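Local coordinates for protein C-domain type II peptide synthetase (Streptomyces globisporus, PDB 4ZNM) that belongs to the condensation-domain family as a type II peptide synthetase protein, built from two halves related to the CoA-dependent acyltransferase fold, at residues Q367-A373 / D408-I414; F273-V278 / V329-T333; R219-A223 / L314-T318. All blocks are in the same frame, centred on the assembly; numbering follows the deposited sequence.

Contact 1. Residues Q367-A373 / D408-I414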
loop_
_atom_site.group_PDB
_atom_site.type_symbol
_atom_site.label_atom_id
_atom_site.label_comp_id
_atom_site.label_asym_id
_atom_site.label_seq_id
_atom_site.Cartn_x
_atom_site.Cartn_y
_atom_site.Cartn_z
ATOM N N GLN A 367 15.984 -11.378 1.585
ATOM C CA GLN A 367 15.256 -10.140 1.777
ATOM C C GLN A 367 14.099 -10.306 2.739
ATOM O O GLN A 367 13.554 -11.394 2.927
ATOM C CB GLN A 367 14.708 -9.624 0.448
ATOM C CG GLN A 367 15.711 -9.064 -0.503
ATOM C CD GLN A 367 15.035 -8.579 -1.791
ATOM O OE1 GLN A 367 14.431 -9.370 -2.503
ATOM N NE2 GLN A 367 15.104 -7.271 -2.064
ATOM N N ILE A 368 13.673 -9.210 3.320
ATOM C CA ILE A 368 12.527 -9.296 4.174
ATOM C C ILE A 368 11.244 -9.156 3.351
ATOM O O ILE A 368 11.224 -8.527 2.292
ATOM C CB ILE A 368 12.573 -8.272 5.289
ATOM C CG1 ILE A 368 12.617 -6.862 4.750
ATOM C CG2 ILE A 368 13.777 -8.514 6.182
ATOM C CD1 ILE A 368 11.687 -5.991 5.523
ATOM N N SER A 369 10.191 -9.769 3.865
ATOM C CA SER A 369 8.870 -9.631 3.304
ATOM C C SER A 369 7.941 -8.945 4.287
ATOM O O SER A 369 8.117 -9.001 5.512
ATOM C CB SER A 369 8.303 -10.993 2.907
ATOM O OG SER A 369 7.835 -11.674 4.052
ATOM N N VAL A 370 6.972 -8.260 3.710
ATOM C CA VAL A 370 5.934 -7.556 4.431
ATOM C C VAL A 370 4.571 -8.112 3.995
ATOM O O VAL A 370 4.347 -8.361 2.814
ATOM C CB VAL A 370 5.987 -6.041 4.133
ATOM C CG1 VAL A 370 4.931 -5.304 4.896
ATOM C CG2 VAL A 370 7.349 -5.449 4.477
ATOM N N PHE A 371 3.647 -8.227 4.926
ATOM C CA PHE A 371 2.310 -8.717 4.618
ATOM C C PHE A 371 1.313 -7.689 5.131
ATOM O O PHE A 371 1.174 -7.515 6.329
ATOM C CB PHE A 371 2.097 -10.086 5.248
ATOM C CG PHE A 371 0.879 -10.839 4.727
ATOM C CD1 PHE A 371 -0.376 -10.598 5.239
ATOM C CD2 PHE A 371 1.021 -11.809 3.754
ATOM C CE1 PHE A 371 -1.491 -11.293 4.759
ATOM C CE2 PHE A 371 -0.081 -12.515 3.268
ATOM C CZ PHE A 371 -1.341 -12.254 3.778
ATOM N N GLN A 372 0.652 -6.983 4.215
ATOM C CA GLN A 372 -0.199 -5.858 4.596
ATOM C C GLN A 372 -1.601 -5.938 4.063
ATOM O O GLN A 372 -1.835 -6.427 2.977
ATOM C CB GLN A 372 0.404 -4.520 4.124
ATOM C CG GLN A 372 0.050 -4.029 2.750
ATOM C CD GLN A 372 0.471 -2.583 2.538
ATOM O OE1 GLN A 372 1.306 -2.302 1.696
ATOM N NE2 GLN A 372 -0.120 -1.661 3.293
ATOM N N ALA A 373 -2.512 -5.369 4.831
ATOM C CA ALA A 373 -3.847 -5.066 4.356
ATOM C C ALA A 373 -3.846 -3.619 3.896
ATOM O O ALA A 373 -3.356 -2.741 4.572
ATOM C CB ALA A 373 -4.891 -5.301 5.470
ATOM N N ASP A 408 13.176 -2.419 -1.050
ATOM C CA ASP A 408 14.094 -3.549 -0.794
ATOM C C ASP A 408 13.384 -4.659 -0.048
ATOM O O ASP A 408 13.504 -4.785 1.153
ATOM C CB ASP A 408 15.329 -3.060 -0.008
ATOM C CG ASP A 408 16.527 -4.038 -0.064
ATOM O OD1 ASP A 408 16.368 -5.217 -0.433
ATOM O OD2 ASP A 408 17.648 -3.618 0.305
ATOM N N GLY A 409 12.645 -5.471 -0.781
ATOM C CA GLY A 409 11.955 -6.598 -0.183
ATOM C C GLY A 409 10.806 -7.139 -0.990
ATOM O O GLY A 409 10.638 -6.821 -2.174
ATOM N N VAL A 410 10.036 -7.993 -0.339
ATOM C CA VAL A 410 8.865 -8.635 -0.944
ATOM C C VAL A 410 7.644 -8.047 -0.259
ATOM O O VAL A 410 7.646 -7.865 0.963
ATOM C CB VAL A 410 8.923 -10.160 -0.772
ATOM C CG1 VAL A 410 7.669 -10.821 -1.267
ATOM C CG2 VAL A 410 10.135 -10.713 -1.491
ATOM N N LEU A 411 6.615 -7.710 -1.025
ATOM C CA LEU A 411 5.448 -7.124 -0.422
ATOM C C LEU A 411 4.171 -7.859 -0.848
ATOM O O LEU A 411 3.886 -8.003 -2.042
ATOM C CB LEU A 411 5.350 -5.662 -0.776
ATOM C CG LEU A 411 4.103 -4.937 -0.307
ATOM C CD1 LEU A 411 4.095 -4.933 1.174
ATOM C CD2 LEU A 411 4.088 -3.519 -0.823
ATOM N N TRP A 412 3.418 -8.325 0.145
ATOM C CA TRP A 412 2.060 -8.826 -0.089
ATOM C C TRP A 412 1.097 -7.736 0.292
ATOM O O TRP A 412 1.153 -7.214 1.395
ATOM C CB TRP A 412 1.747 -10.064 0.736
ATOM C CG TRP A 412 2.614 -11.217 0.553
ATOM C CD1 TRP A 412 3.885 -11.347 0.987
ATOM C CD2 TRP A 412 2.264 -12.460 -0.059
ATOM N NE1 TRP A 412 4.364 -12.587 0.661
ATOM C CE2 TRP A 412 3.383 -13.288 0.022
ATOM C CE3 TRP A 412 1.102 -12.946 -0.666
ATOM C CZ2 TRP A 412 3.388 -14.591 -0.495
ATOM C CZ3 TRP A 412 1.110 -14.219 -1.176
ATOM C CH2 TRP A 412 2.237 -15.031 -1.078
ATOM N N SER A 413 0.198 -7.401 -0.618
ATOM C CA SER A 413 -0.750 -6.308 -0.438
ATOM C C SER A 413 -2.165 -6.837 -0.718
ATOM O O SER A 413 -2.477 -7.155 -1.863
ATOM C CB SER A 413 -0.395 -5.150 -1.380
ATOM O OG SER A 413 -1.280 -4.048 -1.231
ATOM N N ILE A 414 -2.985 -6.948 0.330
ATOM C CA ILE A 414 -4.317 -7.533 0.244
ATOM C C ILE A 414 -5.389 -6.462 0.405
ATOM O O ILE A 414 -5.434 -5.819 1.458
ATOM C CB ILE A 414 -4.550 -8.584 1.337
ATOM C CG1 ILE A 414 -3.374 -9.563 1.442
ATOM C CG2 ILE A 414 -5.854 -9.312 1.095
ATOM C CD1 ILE A 414 -3.187 -10.417 0.264
HETATM O O HOH W 1 12.066 -8.652 -3.644
HETATM O O HOH W 2 15.072 -6.806 2.410
#
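F371 and W412 meet through their flat groups. CE2 of F371 sits over one face of the W412 indole, 3.7 Å above its plane and toward the rim, while the V370 carbonyl oxygen lies at the indole's edge, in plane, 3.5 Å from W412 CD1. The phenyl ring is tilted 35° to the five-membered ring, so the pair is an oblique packing; the closest touch is F371 CD2 to W412 CB at 3.6 Å. W412 CG lies anti to its carbonyl carbon (chi1 -58°) and thus beside the backbone N that bonds V370 O, which is why that oxygen lies at the indole edge. I414 CG1 comes obliquely onto the phenyl ring at CZ. Y276, from helix 268-284, stacks on F371, meets W412 edge-to-face and hydrogen-bonds S369 OG.

Beneath the rings runs a parallel ladder. V370 and Q372 each use both N-H and C=O, reaching V410, W412 and I414, and I368 O takes the N-H of V410. W412 N to V370 O, at 2.8 Å, is nearly straight. On the other face, L411 CD1 packs against V370 CB at 3.7 Å.

Where the ladder begins, side chains and water take over. The extended Q367 places NE2 2.9 Å from D408 OD1 in a hydrogen bond of 169°, the carboxylate oxygen lying in the amide plane; NE2 also bonds N429, and D408 OD2 forms a salt bridge with R234. A water bridges Q367 OE1 and G409 O, both at 2.7 Å.

These are adjacent parallel strands in the mixed sheet of the C-terminal half of the condensation domain. Between them the chain leaves to add strands 383-385 and 388-392 to the other half's sheet, the crossover characteristic of this two-lobed fold.

Contact 2. Residues F273-V278 / V329-T333; sequences FAAYQV and VVLRT
Two helices of the C-terminal half of the condensation domain cross here in a helix-helix packing built around one small residue, A274. The segments 273-278 and 329-333 pass with their axes 9.1 Å apart at a steep angle of 116°, so the contact is confined to about one turn of each helix, and every residue that touches is buried.

The A274 methyl sits at the centre of the crossing. It points at the other helix and lies among three side chains: V330 CG2 is 3.6 Å from A274 CB, V329 CG1 is 3.9 Å from it, and the hydroxyl oxygen of T333 lies at a similar range. One turn further along, V278 CG2 meets V329 CG2 more loosely, at 4.2 Å, the two branched side chains crossing at a slant. In the other direction F273 contributes the CD2 corner of its ring, 3.8 Å from the T333 methyl CG2; that ring goes on to L316 and V291 of the two-stranded sheet.

A275, pointing away from the crossing, rests on helix 435-454, which V278 also touches from the side, so helix 268-284 lies between that helix and 326-335. Y276 takes no part in this contact; its ring stacks on F371 in the five-stranded sheet.

The polar atoms gather at T333. Q277 reaches over with an extended chain, the two side chains coming from opposite directions and bringing NE2 within 2.8 Å of T333 OG1. With CG2 anti to the backbone N and OG1 beside it (chi1 -67°), the hydroxyl can turn back on its own helix. There OG1 donates to V329 O at 2.9 Å from above the carbonyl plane, and that oxygen also takes the helical N-H of T333.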
loop_
_atom_site.group_PDB
_atom_site.type_symbol
_atom_site.label_atom_id
_atom_site.label_comp_id
_atom_site.label_asym_id
_atom_site.label_seq_id
_atom_site.Cartn_x
_atom_site.Cartn_y
_atom_site.Cartn_z
ATOM N N PHE A 273 -3.150 -13.382 7.486
ATOM C CA PHE A 273 -1.815 -13.233 8.059
ATOM C C PHE A 273 -1.391 -14.524 8.744
ATOM O O PHE A 273 -0.286 -15.011 8.511
ATOM C CB PHE A 273 -1.752 -12.053 9.058
ATOM C CG PHE A 273 -0.350 -11.757 9.553
ATOM C CD1 PHE A 273 0.531 -11.035 8.777
ATOM C CD2 PHE A 273 0.077 -12.192 10.775
ATOM C CE1 PHE A 273 1.815 -10.761 9.219
ATOM C CE2 PHE A 273 1.362 -11.924 11.223
ATOM C CZ PHE A 273 2.224 -11.212 10.443
ATOM N N ALA A 274 -2.265 -15.092 9.576
ATOM C CA ALA A 274 -2.001 -16.417 10.176
ATOM C C ALA A 274 -1.595 -17.448 9.146
ATOM O O ALA A 274 -0.654 -18.218 9.371
ATOM C CB ALA A 274 -3.227 -16.925 10.932
ATOM N N ALA A 275 -2.336 -17.516 8.035
ATOM C CA ALA A 275 -2.012 -18.476 6.982
ATOM C C ALA A 275 -0.609 -18.198 6.421
ATOM O O ALA A 275 0.108 -19.124 6.025
ATOM C CB ALA A 275 -3.031 -18.433 5.868
ATOM N N TYR A 276 -0.227 -16.931 6.358
ATOM C CA TYR A 276 1.129 -16.578 5.871
ATOM C C TYR A 276 2.190 -17.121 6.830
ATOM O O TYR A 276 3.239 -17.636 6.419
ATOM C CB TYR A 276 1.277 -15.067 5.714
ATOM C CG TYR A 276 2.549 -14.662 5.026
ATOM C CD1 TYR A 276 2.879 -15.204 3.800
ATOM C CD2 TYR A 276 3.419 -13.746 5.599
ATOM C CE1 TYR A 276 4.027 -14.855 3.157
ATOM C CE2 TYR A 276 4.581 -13.369 4.940
ATOM C CZ TYR A 276 4.860 -13.923 3.710
ATOM O OH TYR A 276 5.994 -13.599 3.014
ATOM N N GLN A 277 1.903 -17.022 8.115
ATOM C CA GLN A 277 2.828 -17.533 9.115
ATOM C C GLN A 277 2.973 -19.029 8.986
ATOM O O GLN A 277 4.097 -19.576 9.076
ATOM C CB GLN A 277 2.364 -17.160 10.512
ATOM C CG GLN A 277 2.396 -15.680 10.728
ATOM C CD GLN A 277 2.138 -15.289 12.150
ATOM O OE1 GLN A 277 3.064 -15.154 12.949
ATOM N NE2 GLN A 277 0.882 -15.085 12.476
ATOM N N VAL A 278 1.850 -19.703 8.768
ATOM C CA VAL A 278 1.874 -21.145 8.558
ATOM C C VAL A 278 2.737 -21.455 7.336
ATOM O O VAL A 278 3.556 -22.372 7.357
ATOM C CB VAL A 278 0.454 -21.734 8.423
ATOM C CG1 VAL A 278 0.488 -23.200 8.060
ATOM C CG2 VAL A 278 -0.283 -21.617 9.734
ATOM N N VAL A 329 -3.228 -20.781 15.758
ATOM C CA VAL A 329 -2.344 -19.790 15.116
ATOM C C VAL A 329 -3.076 -18.441 15.002
ATOM O O VAL A 329 -2.510 -17.376 15.304
ATOM C CB VAL A 329 -1.855 -20.249 13.730
ATOM C CG1 VAL A 329 -0.959 -19.184 13.109
ATOM C CG2 VAL A 329 -1.034 -21.536 13.834
ATOM N N VAL A 330 -4.337 -18.486 14.572
ATOM C CA VAL A 330 -5.111 -17.264 14.368
ATOM C C VAL A 330 -5.306 -16.556 15.711
ATOM O O VAL A 330 -5.185 -15.331 15.805
ATOM C CB VAL A 330 -6.474 -17.563 13.689
ATOM C CG1 VAL A 330 -7.266 -16.273 13.457
ATOM C CG2 VAL A 330 -6.261 -18.256 12.367
ATOM N N LEU A 331 -5.590 -17.316 16.761
ATOM C CA LEU A 331 -5.832 -16.704 18.060
ATOM C C LEU A 331 -4.562 -16.038 18.604
ATOM O O LEU A 331 -4.631 -14.941 19.151
ATOM C CB LEU A 331 -6.354 -17.735 19.047
ATOM C CG LEU A 331 -7.769 -18.240 18.758
ATOM C CD1 LEU A 331 -8.073 -19.381 19.694
ATOM C CD2 LEU A 331 -8.838 -17.158 18.881
ATOM N N ARG A 332 -3.407 -16.680 18.426
ATOM C CA ARG A 332 -2.126 -16.071 18.812
ATOM C C ARG A 332 -1.851 -14.829 17.986
ATOM O O ARG A 332 -1.369 -13.829 18.501
ATOM C CB ARG A 332 -1.006 -17.072 18.673
ATOM C CG ARG A 332 -1.130 -18.160 19.757
ATOM C CD ARG A 332 -0.012 -19.150 19.657
ATOM N NE ARG A 332 -0.277 -20.324 20.473
ATOM C CZ ARG A 332 0.587 -21.312 20.669
ATOM N NH1 ARG A 332 1.787 -21.270 20.100
ATOM N NH2 ARG A 332 0.242 -22.358 21.417
ATOM N N THR A 333 -2.219 -14.885 16.714
ATOM C CA THR A 333 -2.038 -13.742 15.839
ATOM C C THR A 333 -2.862 -12.587 16.367
ATOM O O THR A 333 -2.388 -11.450 16.377
ATOM C CB THR A 333 -2.436 -14.069 14.395
ATOM O OG1 THR A 333 -1.520 -15.032 13.877
ATOM C CG2 THR A 333 -2.435 -12.819 13.499
#

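Contact 3. Residues R219-A223 / L314-T318; sequences RLQGA and LPLRT
R317 and the turn around L220 form the tight part of this contact, while the outer corner of that turn, at Q221 and G222, is left to solvent. The R317 side chain runs extended from CG to NE and ends its guanidinium in the crook of the turn. Its NH1 is shared by two carbonyls: R219 O, 2.8 Å away and close to the guanidinium plane, and Q221 O, 3.1 Å away and more tilted, with the donor standing well above the Q221 carbonyl plane. A223 CB sits over one face, 3.5 Å above the R317 guanidinium plane and toward its rim, so the flat end is held both at its edge and over its face. L220 slides past in the opposite direction, CD2 lying 3.9 Å from R317 CB. L220 CD1 touches P315 CG at 3.9 Å, the two side chains crossing at about a right angle.

R219 reaches back to the strand. A bend at chi2 (66°) swings its guanidinium round, and NH2 donates to R317 O at 2.6 Å, nearly along the carbonyl axis but with a bent N-H angle of 134°. The two guanidinium planes are only 25° apart, and the like charges are probably offset by acids: R219 NE forms a salt bridge with E339, and R317 NE with D288.

The type II turn is closed by A223 N to L220 O at 2.9 Å, and its loose side is the Q221-G222 corner. G222 has the positive phi expected at the turn's third position, and the end of Q221 leads away from the strand.

The turn follows helix 207-219 and leads to strand 227-229. Strand 314-318 pairs with strand 288-295, and L316 and T318, which point away from the turn, touch helix 268-284.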
loop_
_atom_site.group_PDB
_atom_site.type_symbol
_atom_site.label_atom_id
_atom_site.label_comp_id
_atom_site.label_asym_id
_atom_site.label_seq_id
_atom_site.Cartn_x
_atom_site.Cartn_y
_atom_site.Cartn_z
ATOM N N ARG A 219 9.481 -7.450 24.102
ATOM C CA ARG A 219 8.775 -8.284 23.143
ATOM C C ARG A 219 9.650 -8.768 21.992
ATOM O O ARG A 219 9.496 -9.882 21.503
ATOM C CB ARG A 219 7.598 -7.522 22.567
ATOM C CG ARG A 219 6.615 -8.410 21.841
ATOM C CD ARG A 219 5.903 -9.397 22.794
ATOM N NE ARG A 219 4.788 -9.933 22.060
ATOM C CZ ARG A 219 4.883 -10.897 21.150
ATOM N NH1 ARG A 219 6.045 -11.491 20.915
ATOM N NH2 ARG A 219 3.797 -11.276 20.485
ATOM N N LEU A 220 10.547 -7.911 21.529
ATOM C CA LEU A 220 11.383 -8.240 20.390
ATOM C C LEU A 220 12.812 -8.621 20.769
ATOM O O LEU A 220 13.705 -8.652 19.921
ATOM C CB LEU A 220 11.405 -7.061 19.442
ATOM C CG LEU A 220 10.067 -6.778 18.789
ATOM C CD1 LEU A 220 10.195 -5.603 17.843
ATOM C CD2 LEU A 220 9.493 -8.006 18.074
ATOM N N GLN A 221 13.013 -8.939 22.038
ATOM C CA GLN A 221 14.293 -9.444 22.497
ATOM C C GLN A 221 14.741 -10.645 21.667
ATOM O O GLN A 221 14.105 -11.703 21.705
ATOM C CB GLN A 221 14.201 -9.842 23.961
ATOM C CG GLN A 221 15.462 -10.431 24.540
ATOM C CD GLN A 221 16.365 -9.372 25.082
ATOM O OE1 GLN A 221 16.941 -8.591 24.328
ATOM N NE2 GLN A 221 16.482 -9.315 26.404
ATOM N N GLY A 222 15.848 -10.495 20.950
ATOM C CA GLY A 222 16.387 -11.587 20.165
ATOM C C GLY A 222 15.585 -11.892 18.922
ATOM O O GLY A 222 15.840 -12.893 18.250
ATOM N N ALA A 223 14.617 -11.040 18.598
ATOM C CA ALA A 223 13.838 -11.258 17.413
ATOM C C ALA A 223 14.605 -10.798 16.162
ATOM O O ALA A 223 15.351 -9.805 16.184
ATOM C CB ALA A 223 12.528 -10.540 17.507
ATOM N N LEU A 314 5.347 -2.139 11.041
ATOM C CA LEU A 314 4.919 -2.591 12.359
ATOM C C LEU A 314 5.256 -4.080 12.546
ATOM O O LEU A 314 4.642 -4.949 11.919
ATOM C CB LEU A 314 3.419 -2.366 12.532
ATOM C CG LEU A 314 2.803 -2.847 13.848
ATOM C CD1 LEU A 314 3.388 -2.071 15.029
ATOM C CD2 LEU A 314 1.271 -2.761 13.824
ATOM N N PRO A 315 6.246 -4.389 13.388
ATOM C CA PRO A 315 6.641 -5.805 13.439
ATOM C C PRO A 315 5.718 -6.650 14.313
ATOM O O PRO A 315 5.368 -6.260 15.428
ATOM C CB PRO A 315 8.062 -5.753 14.001
ATOM C CG PRO A 315 8.188 -4.424 14.661
ATOM C CD PRO A 315 7.254 -3.496 13.977
ATOM N N LEU A 316 5.321 -7.798 13.771
ATOM C CA LEU A 316 4.395 -8.722 14.437
ATOM C C LEU A 316 5.135 -10.007 14.735
ATOM O O LEU A 316 5.476 -10.740 13.809
ATOM C CB LEU A 316 3.175 -9.013 13.550
ATOM C CG LEU A 316 2.372 -7.782 13.152
ATOM C CD1 LEU A 316 1.181 -8.110 12.300
ATOM C CD2 LEU A 316 1.932 -6.997 14.360
ATOM N N ARG A 317 5.399 -10.257 16.014
ATOM C CA ARG A 317 6.115 -11.457 16.428
ATOM C C ARG A 317 5.192 -12.438 17.105
ATOM O O ARG A 317 4.614 -12.111 18.123
ATOM C CB ARG A 317 7.234 -11.114 17.388
ATOM C CG ARG A 317 8.043 -12.324 17.820
ATOM C CD ARG A 317 9.152 -11.924 18.756
ATOM N NE ARG A 317 10.150 -12.985 18.937
ATOM C CZ ARG A 317 11.118 -12.954 19.848
ATOM N NH1 ARG A 317 11.222 -11.939 20.688
ATOM N NH2 ARG A 317 12.005 -13.924 19.906
ATOM N N THR A 318 5.096 -13.645 16.555
ATOM C CA THR A 318 4.245 -14.689 17.125
ATOM C C THR A 318 5.007 -15.993 17.261
ATOM O O THR A 318 5.784 -16.380 16.373
ATOM C CB THR A 318 3.006 -14.935 16.250
ATOM O OG1 THR A 318 2.369 -13.691 15.988
ATOM C CG2 THR A 318 1.998 -15.856 16.949
#

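How the contacts relate
Contacts 1 and 2 are buried, whereas contact 3 is partly exposed. Helix 268-284 joins the first two: its Y276 and F273 touch F371 of contact 1 on one side while A274 packs in contact 2 on another. Contacts 2 and 3 also meet, with F273 and Q277 against L316 and T318, and strand 312-319 leads in the chain to helix 326-335. The chemistry follows position. A regular backbone ladder with aromatic rings marks the sheet of contact 1, small apolar groups with a polar patch at Q277 and T333 mark the helix crossing, and charged side chains on carbonyls tie the outer turn. Contacts 1 and 3 do not touch; their nearest atoms are about 6 Å apart.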